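Local coordinates for UPF0678 fatty acid-binding protein-like protein ERS007657_00996 (PDB 6R3W) that binds heme b in a beta-barrel and probably converts peroxynitrite to nitrate, which would protect against reactive nitrogen species, at residues 39-44 and 49-54; 96-99 and 104-107; 108-111 and 115-118; 142-145 and 151-154. All blocks are in the same frame, centred on the assembly; numbering follows the deposited sequence.

How the interactions relate
All four contacts belong to one closed antiparallel barrel and all are partly buried, yet their chemistry differs. Interactions 1 and 2 are regular hairpin pairings with buried apolar or aromatic residues on one face (Phe41, Tyr51, Leu106); the other face is mixed with one water in interaction 1, and polar with two waters in interaction 2. Their centres lie about 18 Å apart and the two contacts do not touch. Interaction 3 continues along strand 103-118 from interaction 2, but has no hydrogen bond between its segments and buries the smallest area. Interaction 4 lies beside the heme, whose pocket also includes Gln53 of interaction 1, and adds an amide-carboxylate bond. Interactions 3 and 4 meet where Arg111 NE packs 3.7 Å from Leu152 CD2.

Interaction 1 (39-44 and 49-54); sequences VVFAHV and LTYTQQ
Phe41 and Tyr51 face each other as an antiparallel non-hydrogen-bonded pair, and the Tyr51 side chain can be followed outward. Its CB lies 3.9 Å from Phe41 CE1. The first torsion sets CG anti to the backbone N (chi1 166°), which brings the CD1 side of the ring over the phenylalanine: CD1 comes 3.4 Å from Phe41 CE1, above one face of the phenylalanine ring and offset toward its rim. The two ring planes are inclined by 34°, so the pair is neither a stack nor edge-to-face. Farther out, Tyr51 CE1 receives Val39 CG1 at its edge, 3.6 Å away, and the terminal OH is hydrogen-bonded to Glu67 on the next strand. Leu49 CD1 extends the apolar row, 3.9 Å from Phe41 CD1.

The opposite face carries Val40, Ala42, Thr50 and Thr52. There a water donates to Val40 O and is hydrogen-bonded to Thr50 OG1, 2.9 Å away. Four backbone hydrogen bonds join Val40 with Thr52 and Ala42 with Thr50, the shortest being Thr50 N to Ala42 O at 2.8 Å. Alternating buried and more exposed side chains on a paired hairpin are characteristic of a calycin-like beta-barrel wall; Gln53 of this hairpin belongs to the heme pocket.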
loop_
_atom_site.group_PDB
_atom_site.type_symbol
_atom_site.label_atom_id
_atom_site.label_comp_id
_atom_site.label_asym_id
_atom_site.label_seq_id
_atom_site.Cartn_x
_atom_site.Cartn_y
_atom_site.Cartn_z
ATOM N N VAL A 39 7.244 6.461 2.963
ATOM C CA VAL A 39 5.784 6.651 2.840
ATOM C C VAL A 39 5.368 7.887 3.631
ATOM O O VAL A 39 5.918 8.127 4.719
ATOM C CB VAL A 39 5.060 5.399 3.328
ATOM C CG1 VAL A 39 3.642 5.698 3.757
ATOM C CG2 VAL A 39 5.131 4.295 2.286
ATOM N N VAL A 40 4.428 8.632 3.095
ATOM C CA VAL A 40 3.774 9.721 3.859
ATOM C C VAL A 40 2.272 9.525 3.795
ATOM O O VAL A 40 1.727 9.406 2.689
ATOM C CB VAL A 40 4.174 11.115 3.348
ATOM C CG1 VAL A 40 3.471 12.192 4.146
ATOM C CG2 VAL A 40 5.672 11.330 3.370
ATOM N N PHE A 41 1.624 9.571 4.953
ATOM C CA PHE A 41 0.159 9.689 5.076
ATOM C C PHE A 41 -0.174 11.062 5.631
ATOM O O PHE A 41 0.451 11.473 6.634
ATOM C CB PHE A 41 -0.408 8.634 6.015
ATOM C CG PHE A 41 -0.442 7.236 5.469
ATOM C CD1 PHE A 41 -1.451 6.837 4.611
ATOM C CD2 PHE A 41 0.469 6.282 5.906
ATOM C CE1 PHE A 41 -1.519 5.523 4.159
ATOM C CE2 PHE A 41 0.403 4.976 5.445
ATOM C CZ PHE A 41 -0.611 4.591 4.602
ATOM N N ALA A 42 -1.110 11.752 4.998
ATOM C CA ALA A 42 -1.565 13.073 5.451
ATOM C C ALA A 42 -3.069 13.200 5.166
ATOM O O ALA A 42 -3.687 12.221 4.754
ATOM C CB ALA A 42 -0.757 14.145 4.778
ATOM N N HIS A 43 -3.655 14.370 5.382
ATOM C CA HIS A 43 -5.090 14.580 5.108
ATOM C C HIS A 43 -5.382 16.058 4.896
ATOM O O HIS A 43 -4.532 16.891 5.246
ATOM C CB HIS A 43 -5.939 13.966 6.232
ATOM C CG HIS A 43 -5.971 14.802 7.461
ATOM N ND1 HIS A 43 -6.961 15.725 7.698
ATOM C CD2 HIS A 43 -5.089 14.910 8.486
ATOM C CE1 HIS A 43 -6.723 16.313 8.851
ATOM N NE2 HIS A 43 -5.544 15.882 9.319
ATOM N N VAL A 44 -6.540 16.354 4.318
ATOM C CA VAL A 44 -6.998 17.751 4.064
ATOM C C VAL A 44 -8.387 17.943 4.679
ATOM O O VAL A 44 -9.116 18.820 4.216
ATOM C CB VAL A 44 -6.958 18.082 2.555
ATOM C CG1 VAL A 44 -5.534 18.032 2.031
ATOM C CG2 VAL A 44 -7.869 17.177 1.712
ATOM N N LEU A 49 -7.265 9.722 3.737
ATOM C CA LEU A 49 -5.840 10.055 3.844
ATOM C C LEU A 49 -5.266 10.209 2.440
ATOM O O LEU A 49 -5.620 9.425 1.540
ATOM C CB LEU A 49 -5.083 8.957 4.601
ATOM C CG LEU A 49 -5.557 8.669 6.010
ATOM C CD1 LEU A 49 -4.756 7.534 6.611
ATOM C CD2 LEU A 49 -5.477 9.903 6.882
ATOM N N THR A 50 -4.354 11.150 2.266
ATOM C CA THR A 50 -3.438 11.164 1.127
ATOM C C THR A 50 -2.299 10.205 1.433
ATOM O O THR A 50 -1.897 10.080 2.609
ATOM C CB THR A 50 -2.941 12.574 0.815
ATOM O OG1 THR A 50 -2.150 13.032 1.922
ATOM C CG2 THR A 50 -4.078 13.535 0.574
ATOM N N TYR A 51 -1.754 9.588 0.398
ATOM C CA TYR A 51 -0.725 8.547 0.538
ATOM C C TYR A 51 0.242 8.635 -0.621
ATOM O O TYR A 51 -0.188 8.636 -1.779
ATOM C CB TYR A 51 -1.369 7.171 0.605
ATOM C CG TYR A 51 -0.433 6.002 0.407
ATOM C CD1 TYR A 51 0.495 5.622 1.366
ATOM C CD2 TYR A 51 -0.404 5.341 -0.805
ATOM C CE1 TYR A 51 1.363 4.569 1.140
ATOM C CE2 TYR A 51 0.436 4.267 -1.033
ATOM C CZ TYR A 51 1.320 3.875 -0.054
ATOM O OH TYR A 51 2.189 2.836 -0.281
ATOM N N THR A 52 1.530 8.634 -0.307
ATOM C CA THR A 52 2.574 8.515 -1.328
ATOM C C THR A 52 3.664 7.570 -0.849
ATOM O O THR A 52 3.992 7.606 0.339
ATOM C CB THR A 52 3.134 9.876 -1.701
ATOM O OG1 THR A 52 3.633 10.446 -0.488
ATOM C CG2 THR A 52 2.095 10.758 -2.364
ATOM N N GLN A 53 4.246 6.866 -1.793
ATOM C CA GLN A 53 5.340 5.914 -1.587
ATOM C C GLN A 53 6.420 6.229 -2.603
ATOM O O GLN A 53 6.090 6.357 -3.797
ATOM C CB GLN A 53 4.846 4.471 -1.762
ATOM C CG GLN A 53 5.954 3.424 -1.643
ATOM C CD GLN A 53 5.646 2.169 -2.412
ATOM O OE1 GLN A 53 5.401 1.110 -1.834
ATOM N NE2 GLN A 53 5.706 2.258 -3.733
ATOM N N GLN A 54 7.672 6.218 -2.175
ATOM C CA GLN A 54 8.833 6.146 -3.088
ATOM C C GLN A 54 9.745 5.030 -2.618
ATOM O O GLN A 54 10.046 4.959 -1.431
ATOM C CB GLN A 54 9.585 7.468 -3.188
ATOM C CG GLN A 54 10.707 7.443 -4.238
ATOM C CD GLN A 54 10.224 7.240 -5.662
ATOM O OE1 GLN A 54 9.549 8.104 -6.241
ATOM N NE2 GLN A 54 10.716 6.177 -6.298
HETATM O O HOH W 1 0.500 11.918 1.741
#

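Interaction 2 (96-99 and 104-107); sequences TYSV and IELE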
loop_
_atom_site.group_PDB
_atom_site.type_symbol
_atom_site.label_atom_id
_atom_site.label_comp_id
_atom_site.label_asym_id
_atom_site.label_seq_id
_atom_site.Cartn_x
_atom_site.Cartn_y
_atom_site.Cartn_z
ATOM N N THR A 96 -11.266 -3.924 4.773
ATOM C CA THR A 96 -11.709 -3.649 6.142
ATOM C C THR A 96 -10.501 -3.423 7.037
ATOM O O THR A 96 -9.378 -3.776 6.672
ATOM C CB THR A 96 -12.595 -4.779 6.663
ATOM O OG1 THR A 96 -11.829 -5.982 6.701
ATOM C CG2 THR A 96 -13.831 -4.972 5.821
ATOM N N TYR A 97 -10.766 -2.936 8.225
ATOM C CA TYR A 97 -9.732 -2.866 9.262
ATOM C C TYR A 97 -10.343 -3.064 10.636
ATOM O O TYR A 97 -11.566 -2.937 10.821
ATOM C CB TYR A 97 -8.969 -1.551 9.182
ATOM C CG TYR A 97 -9.826 -0.330 9.371
ATOM C CD1 TYR A 97 -10.103 0.165 10.638
ATOM C CD2 TYR A 97 -10.373 0.319 8.283
ATOM C CE1 TYR A 97 -10.897 1.284 10.812
ATOM C CE2 TYR A 97 -11.118 1.469 8.437
ATOM C CZ TYR A 97 -11.410 1.941 9.710
ATOM O OH TYR A 97 -12.244 3.014 9.861
ATOM N N SER A 98 -9.461 -3.370 11.578
ATOM C CA SER A 98 -9.796 -3.529 12.998
ATOM C C SER A 98 -8.724 -2.866 13.839
ATOM O O SER A 98 -7.563 -2.777 13.409
ATOM C CB SER A 98 -9.932 -4.968 13.364
ATOM O OG SER A 98 -8.683 -5.616 13.253
ATOM N N VAL A 99 -9.136 -2.368 14.976
ATOM C CA VAL A 99 -8.251 -1.781 16.010
ATOM C C VAL A 99 -8.221 -2.720 17.199
ATOM O O VAL A 99 -9.304 -3.017 17.762
ATOM C CB VAL A 99 -8.736 -0.391 16.428
ATOM C CG1 VAL A 99 -7.873 0.197 17.536
ATOM C CG2 VAL A 99 -8.812 0.573 15.244
ATOM N N ILE A 104 -3.367 -1.769 14.488
ATOM C CA ILE A 104 -4.366 -1.660 13.402
ATOM C C ILE A 104 -4.011 -2.711 12.369
ATOM O O ILE A 104 -2.867 -2.718 11.917
ATOM C CB ILE A 104 -4.374 -0.255 12.771
ATOM C CG1 ILE A 104 -4.699 0.827 13.790
ATOM C CG2 ILE A 104 -5.323 -0.202 11.584
ATOM C CD1 ILE A 104 -4.301 2.211 13.349
ATOM N N GLU A 105 -4.989 -3.495 11.951
ATOM C CA GLU A 105 -4.827 -4.459 10.854
ATOM C C GLU A 105 -5.759 -4.047 9.732
ATOM O O GLU A 105 -6.977 -3.972 9.968
ATOM C CB GLU A 105 -5.089 -5.875 11.338
ATOM C CG GLU A 105 -4.043 -6.348 12.325
ATOM C CD GLU A 105 -4.382 -7.635 13.029
ATOM O OE1 GLU A 105 -5.315 -7.627 13.858
ATOM O OE2 GLU A 105 -3.661 -8.605 12.822
ATOM N N LEU A 106 -5.201 -3.822 8.539
ATOM C CA LEU A 106 -5.990 -3.526 7.333
ATOM C C LEU A 106 -5.818 -4.671 6.343
ATOM O O LEU A 106 -4.676 -5.122 6.116
ATOM C CB LEU A 106 -5.542 -2.217 6.694
ATOM C CG LEU A 106 -5.609 -0.977 7.555
ATOM C CD1 LEU A 106 -4.229 -0.590 8.036
ATOM C CD2 LEU A 106 -6.239 0.159 6.781
ATOM N N GLU A 107 -6.921 -5.123 5.773
ATOM C CA GLU A 107 -6.918 -6.167 4.743
ATOM C C GLU A 107 -7.667 -5.633 3.530
ATOM O O GLU A 107 -8.836 -5.279 3.675
ATOM C CB GLU A 107 -7.575 -7.445 5.280
ATOM C CG GLU A 107 -6.793 -8.112 6.400
ATOM C CD GLU A 107 -5.419 -8.626 5.998
ATOM O OE1 GLU A 107 -5.237 -8.919 4.821
ATOM O OE2 GLU A 107 -4.586 -8.873 6.904
HETATM O O HOH W 2 -11.368 -7.245 4.312
HETATM O O HOH W 3 -6.365 -5.199 15.008
#
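Strands 96-99 and 104-107 run antiparallel, their axes 4.8 Å apart at closest approach and at 169° to each other. Two hydrogen-bonded pairs, Thr96 with Glu107 and Ser98 with Glu105, alternate with two non-hydrogen-bonded ones. Each of the former has reciprocal N-H to O bonds; Glu107 N to Thr96 O, 2.9 Å long, is almost straight at 173°. At Tyr97-Leu106 the backbones draw in to a CA-CA distance of 4.3 Å.

On that face Tyr97 CB packs 3.8 Å from Leu106 CG. With CG set between its own backbone N and carbonyl carbon (chi1 60°), the phenol leads away from the partner strand, and its OH is hydrogen-bonded to Gly77 N. Val99 CG2 and Ile104 CG1 meet more loosely, at 4.4 Å. The reverse face is polar and joined through water: one molecule is hydrogen-bonded to both Ser98 OG, 2.9 Å away, and Glu105 OE1, while another is hydrogen-bonded to Thr96 OG1 and donates a longer bond to Glu107 O.

Within the barrel, strand 125-135 flanks 104-107 by backbone bonds at Ile104 and Leu106, and Glu107 also reaches Ser131. Loop residues Pro14 and Leu15 touch Ile104, while Ala11 lies against Tyr97 and Val99.

Interaction 3 (108-111 and 115-118); sequences LSTR and SIGL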
loop_
_atom_site.group_PDB
_atom_site.type_symbol
_atom_site.label_atom_id
_atom_site.label_comp_id
_atom_site.label_asym_id
_atom_site.label_seq_id
_atom_site.Cartn_x
_atom_site.Cartn_y
_atom_site.Cartn_z
ATOM N N LEU A 108 -7.004 -5.572 2.387
ATOM C CA LEU A 108 -7.606 -4.998 1.166
ATOM C C LEU A 108 -7.311 -5.897 -0.023
ATOM O O LEU A 108 -6.310 -6.615 -0.005
ATOM C CB LEU A 108 -7.047 -3.610 0.884
ATOM C CG LEU A 108 -7.139 -2.592 2.002
ATOM C CD1 LEU A 108 -5.851 -2.548 2.772
ATOM C CD2 LEU A 108 -7.505 -1.238 1.427
ATOM N N SER A 109 -8.120 -5.780 -1.055
ATOM C CA SER A 109 -7.878 -6.522 -2.297
ATOM C C SER A 109 -8.610 -5.859 -3.461
ATOM O O SER A 109 -9.762 -5.412 -3.280
ATOM C CB SER A 109 -8.335 -7.960 -2.151
ATOM O OG SER A 109 -8.165 -8.690 -3.355
ATOM N N THR A 110 -8.013 -5.907 -4.645
ATOM C CA THR A 110 -8.754 -5.581 -5.885
ATOM C C THR A 110 -9.892 -6.579 -6.090
ATOM O O THR A 110 -10.790 -6.274 -6.872
ATOM C CB THR A 110 -7.824 -5.562 -7.107
ATOM O OG1 THR A 110 -7.247 -6.857 -7.293
ATOM C CG2 THR A 110 -6.720 -4.531 -6.960
ATOM N N ARG A 111 -9.779 -7.768 -5.512
ATOM C CA ARG A 111 -10.711 -8.894 -5.745
ATOM C C ARG A 111 -12.015 -8.700 -4.958
ATOM O O ARG A 111 -12.950 -9.476 -5.183
ATOM C CB ARG A 111 -10.033 -10.220 -5.390
ATOM C CG ARG A 111 -8.728 -10.442 -6.158
ATOM C CD ARG A 111 -8.080 -11.785 -5.894
ATOM N NE ARG A 111 -7.714 -11.959 -4.500
ATOM C CZ ARG A 111 -8.241 -12.840 -3.684
ATOM N NH1 ARG A 111 -9.213 -13.636 -4.079
ATOM N NH2 ARG A 111 -7.782 -12.941 -2.452
ATOM N N SER A 115 -10.605 -2.847 -8.509
ATOM C CA SER A 115 -10.363 -2.513 -9.931
ATOM C C SER A 115 -8.866 -2.604 -10.215
ATOM O O SER A 115 -8.077 -2.217 -9.318
ATOM C CB SER A 115 -10.879 -1.120 -10.242
ATOM O OG SER A 115 -10.592 -0.779 -11.582
ATOM N N ILE A 116 -8.499 -2.996 -11.415
ATOM C CA ILE A 116 -7.187 -2.674 -12.011
ATOM C C ILE A 116 -7.420 -2.066 -13.383
ATOM O O ILE A 116 -8.263 -2.602 -14.143
ATOM C CB ILE A 116 -6.322 -3.936 -12.058
ATOM C CG1 ILE A 116 -5.874 -4.309 -10.641
ATOM C CG2 ILE A 116 -5.150 -3.757 -13.014
ATOM C CD1 ILE A 116 -5.181 -5.618 -10.535
ATOM N N GLY A 117 -6.689 -1.024 -13.690
ATOM C CA GLY A 117 -6.629 -0.497 -15.049
ATOM C C GLY A 117 -5.244 -0.641 -15.616
ATOM O O GLY A 117 -4.260 -0.407 -14.890
ATOM N N LEU A 118 -5.153 -1.034 -16.875
ATOM C CA LEU A 118 -3.873 -1.235 -17.560
ATOM C C LEU A 118 -3.793 -0.294 -18.756
ATOM O O LEU A 118 -4.649 -0.390 -19.665
ATOM C CB LEU A 118 -3.768 -2.683 -18.012
ATOM C CG LEU A 118 -3.912 -3.751 -16.943
ATOM C CD1 LEU A 118 -3.864 -5.121 -17.586
ATOM C CD2 LEU A 118 -2.833 -3.620 -15.880
#
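Thr110 supplies every side-chain atom with which segment 108-111 touches 115-118. Its methyl does most of the work: CG2 lies 3.6 Å from the carbonyl oxygen Ser115 O and, in the conformer of Ile116 described here, one of two, 3.8 Å from Ile116 CG1, where the two side chains pass at a slant. In that conformer Ile116 CD1, at the end of an extended side chain, lies 4.0 Å from Thr110 OG1 and equally far from Thr110 CG2. With chi1 at 62°, OG1 sits between the backbone N and the carbonyl carbon while the methyl lies anti to the carbonyl carbon. The hydroxyl is hydrogen-bonded to Leu128 N, which gives this buried polar atom a partner on the neighbouring strand.

Both segments belong to strand 103-118 of the barrel, interrupted here by a short loop. No hydrogen bond spans the interruption, and each part instead pairs with strand 89-100: Ser109 bonds by its backbone to Val94, and Ser115 to Ile92. The departure from the strand is marked by an ST turn, in which Arg111 N donates to Ser109 OG over 2.8 Å at an angle of 154°.

Beyond the threonine the segments part. Ser115 points its CB away from 108-111 and takes part through its carbonyl oxygen. Arg111, exposed, likewise turns from 115-118 and forms a salt bridge with Asp129, whose other carboxylate oxygen is hydrogen-bonded to Ser109 OG.

Interaction 4 (142-145 and 151-154); sequences SLQM and PLQD. With HEM (protoporphyrin IX containing Fe), chain B.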
loop_
_atom_site.group_PDB
_atom_site.type_symbol
_atom_site.label_atom_id
_atom_site.label_comp_id
_atom_site.label_asym_id
_atom_site.label_seq_id
_atom_site.Cartn_x
_atom_site.Cartn_y
_atom_site.Cartn_z
ATOM N N SER A 142 2.500 -7.001 3.595
ATOM C CA SER A 142 2.778 -7.880 2.448
ATOM C C SER A 142 1.809 -7.567 1.325
ATOM O O SER A 142 0.646 -7.181 1.598
ATOM C CB SER A 142 2.750 -9.341 2.823
ATOM O OG SER A 142 1.429 -9.796 3.046
ATOM N N LEU A 143 2.293 -7.711 0.104
ATOM C CA LEU A 143 1.489 -7.521 -1.114
ATOM C C LEU A 143 1.589 -8.783 -1.937
ATOM O O LEU A 143 2.703 -9.240 -2.220
ATOM C CB LEU A 143 1.959 -6.276 -1.877
ATOM C CG LEU A 143 1.216 -5.990 -3.180
ATOM C CD1 LEU A 143 1.182 -4.492 -3.445
ATOM C CD2 LEU A 143 1.844 -6.726 -4.351
ATOM N N GLN A 144 0.441 -9.317 -2.285
ATOM C CA GLN A 144 0.359 -10.444 -3.230
ATOM C C GLN A 144 -0.179 -9.955 -4.576
ATOM O O GLN A 144 -0.979 -8.994 -4.615
ATOM C CB GLN A 144 -0.481 -11.576 -2.651
ATOM C CG GLN A 144 0.095 -12.145 -1.374
ATOM C CD GLN A 144 -0.415 -13.536 -1.116
ATOM O OE1 GLN A 144 -1.616 -13.808 -1.227
ATOM N NE2 GLN A 144 0.485 -14.418 -0.708
ATOM N N MET A 145 0.286 -10.575 -5.632
ATOM C CA MET A 145 -0.025 -10.165 -7.009
ATOM C C MET A 145 -0.374 -11.395 -7.844
ATOM O O MET A 145 0.299 -12.411 -7.727
ATOM C CB MET A 145 1.173 -9.442 -7.605
ATOM C CG MET A 145 0.973 -9.011 -9.029
ATOM S SD MET A 145 2.230 -7.838 -9.583
ATOM C CE MET A 145 3.699 -8.872 -9.615
ATOM N N PRO A 151 -0.206 -17.354 -10.660
ATOM C CA PRO A 151 -1.270 -17.259 -9.669
ATOM C C PRO A 151 -0.932 -16.212 -8.593
ATOM O O PRO A 151 0.231 -15.909 -8.376
ATOM C CB PRO A 151 -1.377 -18.676 -9.096
ATOM C CG PRO A 151 0.017 -19.251 -9.308
ATOM C CD PRO A 151 0.496 -18.647 -10.619
ATOM N N LEU A 152 -1.953 -15.781 -7.866
ATOM C CA LEU A 152 -1.826 -14.838 -6.744
ATOM C C LEU A 152 -0.784 -15.343 -5.758
ATOM O O LEU A 152 -0.929 -16.483 -5.251
ATOM C CB LEU A 152 -3.188 -14.685 -6.090
ATOM C CG LEU A 152 -3.254 -13.690 -4.932
ATOM C CD1 LEU A 152 -3.138 -12.253 -5.419
ATOM C CD2 LEU A 152 -4.534 -13.892 -4.119
ATOM N N GLN A 153 0.217 -14.532 -5.463
ATOM C CA GLN A 153 1.338 -14.935 -4.602
ATOM C C GLN A 153 2.139 -13.699 -4.178
ATOM O O GLN A 153 2.006 -12.645 -4.812
ATOM C CB GLN A 153 2.222 -15.950 -5.318
ATOM C CG GLN A 153 2.903 -15.390 -6.542
ATOM C CD GLN A 153 3.611 -16.476 -7.296
ATOM O OE1 GLN A 153 4.745 -16.833 -6.970
ATOM N NE2 GLN A 153 2.927 -17.017 -8.301
ATOM N N ASP A 154 3.024 -13.861 -3.220
ATOM C CA ASP A 154 3.837 -12.725 -2.729
ATOM C C ASP A 154 4.566 -12.042 -3.892
ATOM O O ASP A 154 5.256 -12.733 -4.679
ATOM C CB ASP A 154 4.857 -13.184 -1.704
ATOM C CG ASP A 154 4.275 -13.447 -0.325
ATOM O OD1 ASP A 154 3.038 -13.293 -0.163
ATOM O OD2 ASP A 154 5.047 -13.851 0.567
HETATM C CHA HEM B . 8.612 -6.650 -11.411
HETATM C CHB HEM B . 10.047 -3.921 -7.728
HETATM C CHC HEM B . 5.414 -2.875 -6.642
HETATM C CHD HEM B . 4.022 -5.235 -10.659
HETATM C C1A HEM B . 9.390 -5.987 -10.497
HETATM C C2A HEM B . 10.827 -5.964 -10.524
HETATM C C3A HEM B . 11.219 -5.188 -9.491
HETATM C C4A HEM B . 10.047 -4.749 -8.820
HETATM C CMA HEM B . 12.630 -4.813 -9.135
HETATM C CAA HEM B . 11.712 -6.664 -11.527
HETATM C CBA HEM B . 12.377 -5.660 -12.462
HETATM C CGA HEM B . 11.348 -4.924 -13.251
HETATM O O1A HEM B . 11.290 -3.679 -13.173
HETATM O O2A HEM B . 10.584 -5.548 -14.016
HETATM C C1B HEM B . 8.894 -3.443 -7.077
HETATM C C2B HEM B . 8.929 -2.581 -5.939
HETATM C C3B HEM B . 7.617 -2.309 -5.592
HETATM C C4B HEM B . 6.790 -2.984 -6.602
HETATM C CMB HEM B . 10.172 -2.068 -5.250
HETATM C CAB HEM B . 7.067 -1.535 -4.457
HETATM C CBB HEM B . 7.691 -1.462 -3.298
HETATM C C1C HEM B . 4.631 -3.394 -7.677
HETATM C C2C HEM B . 3.234 -3.230 -7.802
HETATM C C3C HEM B . 2.859 -3.836 -8.972
HETATM C C4C HEM B . 4.030 -4.472 -9.517
HETATM C CMC HEM B . 2.376 -2.512 -6.811
HETATM C CAC HEM B . 1.539 -3.841 -9.641
HETATM C CBC HEM B . 0.787 -2.738 -9.735
HETATM C C1D HEM B . 5.159 -5.865 -11.152
HETATM C C2D HEM B . 5.149 -6.699 -12.362
HETATM C C3D HEM B . 6.410 -7.079 -12.574
HETATM C C4D HEM B . 7.219 -6.502 -11.479
HETATM C CMD HEM B . 3.960 -6.990 -13.236
HETATM C CAD HEM B . 6.934 -7.577 -13.892
HETATM C CBD HEM B . 7.007 -9.034 -13.905
HETATM C CGD HEM B . 7.480 -9.514 -15.280
HETATM O O1D HEM B . 8.003 -8.815 -16.211
HETATM O O2D HEM B . 7.316 -10.638 -15.470
HETATM N NA HEM B . 8.943 -5.205 -9.443
HETATM N NB HEM B . 7.612 -3.648 -7.437
HETATM N NC HEM B . 5.095 -4.180 -8.698
HETATM N ND HEM B . 6.433 -5.759 -10.653
HETATM FE FE HEM B . 7.014 -4.791 -9.052
HETATM O O HOH W 4 7.218 -3.020 -10.251
#
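Met145 and Gln153 form an antiparallel hydrogen-bonded pair, with Met145 N donating to Gln153 O at 2.8 Å and Gln153 N returning a more bent bond to Met145 O, while Gln144 and Asp154 make the adjoining non-hydrogen-bonded pair.

From Gln144 the amide, in the conformer modelled here (one of two), reaches across to the aspartate: NE2 donates to Asp154 OD1 over 2.8 Å in a fairly straight bond. The acceptor lies close to the amide plane; the nitrogen meets OD1 on its anti side, 35° out of the carboxylate plane. Leu152 crosses the glutamine at about a right angle, its CD1 3.8 Å from Gln144 C. Gln153 folds back on its own segment, NE2 donating to Pro151 O at 2.9 Å.

On the heme side, Met145 places CG anti to its backbone N (chi1 178°) and stays extended at chi2, which carries the sulfur to the porphyrin; the bend at chi3 (68°) then lays the methyl near it. SD is 3.3 Å from the heme meso carbon CHD, and CE lies 3.7 Å from heme C1D. Leu143 CD1 adds a looser touch at the heme methyl CMC. The iron carries a water 2.1 Å away and one further ligand, consistent with His155, the predicted axial residue, against which Met145 also packs. The arrangement is that of a nitrobindin heme cleft, with adjacent barrel strands supplying its wall.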